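Local coordinates for putative cytosine/guanine deaminase (Unidentified, PDB 2PAJ), which catalyses the zinc-dependent hydrolytic deamination of isoxanthopterin-type 2-amino-4-hydroxypteridines to 2,4-dihydroxypteridines, releasing ammonium, at residues A415-D420 and P441-L446. Sequence-based numbering, arbitrary orientation.
Sequences AVYRLD and PSVMAL
Val416 meets both Met444 and Ala445, and that doubling is a classic beta bulge between antiparallel strands. Its carbonyl O accepts the N-H of Ala445, at 3.2 Å from Ala445 N, and more weakly that of Met444. Val416 N gives its own hydrogen to Ala445 O across 2.7 Å. Beyond the bulge, Arg418 N reaches Ser442 O at 2.7 Å (173° at the hydrogen); the return bond from Ser442 N to Arg418 O is long and weak.

On one face of the sheet, Val416 CG1, anti to its backbone N (chi1 177°), touches Met444 CG at 3.5 Å, while Val416 CB rests against Ala445 CB. The Met444 side chain bends at its end (chi3 118°), with CE 3.6 Å from Arg418 NH2, and Met444 CB lies over one face of the Arg418 guanidinium, offset toward its rim. On the other face Tyr417 lies beside Pro441 and Val443: Pro441 CG is 3.5 Å from Tyr417 CD2, and Val443 CG1 is 3.7 Å from Tyr417 CE2. Tyr69 stacks edge-to-face with the Tyr417 ring.

Further out, Asp457 accepts Val443 N through OD1 and Ser442 OG through OD2, and Arg452 NH2 hydrogen-bonds Met444 O. Strand 414-418 also pairs antiparallel with strand 67-73, and 442-448 with 451-455, in the beta structure accompanying the amidohydrolase barrel, away from the zinc site. The Tyr417 face is thus apolar packing, whereas the other runs from Val416 and Ala445 to polar Arg418 and Ser442; between them, Val416 O takes two N-H groups, and the extra residue shifts the register by one.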
loop_
_atom_site.group_PDB
_atom_site.type_symbol
_atom_site.label_atom_id
_atom_site.label_comp_id
_atom_site.label_asym_id
_atom_site.label_seq_id
_atom_site.Cartn_x
_atom_site.Cartn_y
_atom_site.Cartn_z
ATOM N N ALA A 415 -12.042 -7.777 4.755
ATOM C CA ALA A 415 -12.917 -6.623 4.679
ATOM C C ALA A 415 -14.344 -7.113 4.414
ATOM O O ALA A 415 -14.589 -7.896 3.499
ATOM C CB ALA A 415 -12.462 -5.696 3.577
ATOM N N VAL A 416 -15.276 -6.669 5.245
ATOM C CA VAL A 416 -16.671 -7.032 5.101
ATOM C C VAL A 416 -17.408 -5.740 4.807
ATOM O O VAL A 416 -17.517 -4.873 5.676
ATOM C CB VAL A 416 -17.201 -7.659 6.392
ATOM C CG1 VAL A 416 -18.686 -7.974 6.263
ATOM C CG2 VAL A 416 -16.412 -8.911 6.687
ATOM N N TYR A 417 -17.904 -5.609 3.579
ATOM C CA TYR A 417 -18.613 -4.397 3.164
ATOM C C TYR A 417 -20.140 -4.486 3.168
ATOM O O TYR A 417 -20.722 -5.468 2.706
ATOM C CB TYR A 417 -18.174 -3.972 1.760
ATOM C CG TYR A 417 -16.687 -3.811 1.560
ATOM C CD1 TYR A 417 -15.949 -4.786 0.879
ATOM C CD2 TYR A 417 -16.018 -2.669 2.011
ATOM C CE1 TYR A 417 -14.585 -4.624 0.647
ATOM C CE2 TYR A 417 -14.656 -2.500 1.784
ATOM C CZ TYR A 417 -13.946 -3.480 1.101
ATOM O OH TYR A 417 -12.600 -3.320 0.864
ATOM N N ARG A 418 -20.783 -3.453 3.700
ATOM C CA ARG A 418 -22.238 -3.398 3.700
ATOM C C ARG A 418 -22.610 -2.449 2.554
ATOM O O ARG A 418 -22.165 -1.299 2.526
ATOM C CB ARG A 418 -22.768 -2.873 5.041
ATOM C CG ARG A 418 -24.288 -2.811 5.117
ATOM C CD ARG A 418 -24.768 -2.891 6.549
ATOM N NE ARG A 418 -24.697 -4.250 7.080
ATOM C CZ ARG A 418 -24.508 -4.523 8.366
ATOM N NH1 ARG A 418 -24.364 -3.527 9.235
ATOM N NH2 ARG A 418 -24.475 -5.776 8.792
ATOM N N LEU A 419 -23.392 -2.942 1.593
ATOM C CA LEU A 419 -23.795 -2.131 0.444
ATOM C C LEU A 419 -25.137 -1.473 0.715
ATOM O O LEU A 419 -26.083 -1.643 -0.046
ATOM C CB LEU A 419 -23.905 -3.002 -0.803
ATOM C CG LEU A 419 -22.737 -3.934 -1.122
ATOM C CD1 LEU A 419 -23.075 -4.737 -2.358
ATOM C CD2 LEU A 419 -21.461 -3.138 -1.339
ATOM N N ASP A 420 -25.209 -0.712 1.795
ATOM C CA ASP A 420 -26.437 -0.040 2.193
ATOM C C ASP A 420 -26.676 1.309 1.500
ATOM O O ASP A 420 -27.671 1.986 1.769
ATOM C CB ASP A 420 -26.408 0.134 3.706
ATOM C CG ASP A 420 -25.125 0.784 4.179
ATOM O OD1 ASP A 420 -24.948 2.004 3.954
ATOM O OD2 ASP A 420 -24.284 0.069 4.764
ATOM N N PRO A 441 -17.854 1.861 -0.197
ATOM C CA PRO A 441 -18.731 1.005 0.596
ATOM C C PRO A 441 -18.516 1.162 2.094
ATOM O O PRO A 441 -17.480 1.634 2.549
ATOM C CB PRO A 441 -18.416 -0.397 0.077
ATOM C CG PRO A 441 -17.019 -0.288 -0.370
ATOM C CD PRO A 441 -16.959 1.056 -1.039
ATOM N N SER A 442 -19.534 0.775 2.843
ATOM C CA SER A 442 -19.531 0.859 4.288
ATOM C C SER A 442 -18.790 -0.342 4.882
ATOM O O SER A 442 -19.203 -1.482 4.689
ATOM C CB SER A 442 -20.990 0.906 4.770
ATOM O OG SER A 442 -21.110 0.937 6.178
ATOM N N VAL A 443 -17.682 -0.091 5.582
ATOM C CA VAL A 443 -16.928 -1.179 6.208
ATOM C C VAL A 443 -17.555 -1.552 7.551
ATOM O O VAL A 443 -17.270 -0.941 8.587
ATOM C CB VAL A 443 -15.430 -0.818 6.438
ATOM C CG1 VAL A 443 -14.635 -1.025 5.164
ATOM C CG2 VAL A 443 -15.314 0.608 6.889
ATOM N N MET A 444 -18.424 -2.555 7.525
ATOM C CA MET A 444 -19.068 -2.989 8.748
ATOM C C MET A 444 -17.982 -3.707 9.529
ATOM O O MET A 444 -18.008 -3.751 10.754
ATOM C CB MET A 444 -20.257 -3.927 8.436
ATOM C CG MET A 444 -19.902 -5.391 8.203
ATOM S SD MET A 444 -20.091 -6.407 9.697
ATOM C CE MET A 444 -21.360 -7.570 9.143
ATOM N N ALA A 445 -17.002 -4.241 8.811
ATOM C CA ALA A 445 -15.919 -4.956 9.471
ATOM C C ALA A 445 -14.613 -5.057 8.684
ATOM O O ALA A 445 -14.604 -5.440 7.521
ATOM C CB ALA A 445 -16.389 -6.354 9.843
ATOM N N LEU A 446 -13.512 -4.709 9.344
ATOM C CA LEU A 446 -12.177 -4.805 8.761
ATOM C C LEU A 446 -11.368 -5.604 9.780
ATOM O O LEU A 446 -11.402 -5.299 10.975
ATOM C CB LEU A 446 -11.536 -3.423 8.585
ATOM C CG LEU A 446 -10.404 -3.220 7.552
ATOM C CD1 LEU A 446 -9.280 -2.428 8.181
ATOM C CD2 LEU A 446 -9.894 -4.548 7.019
#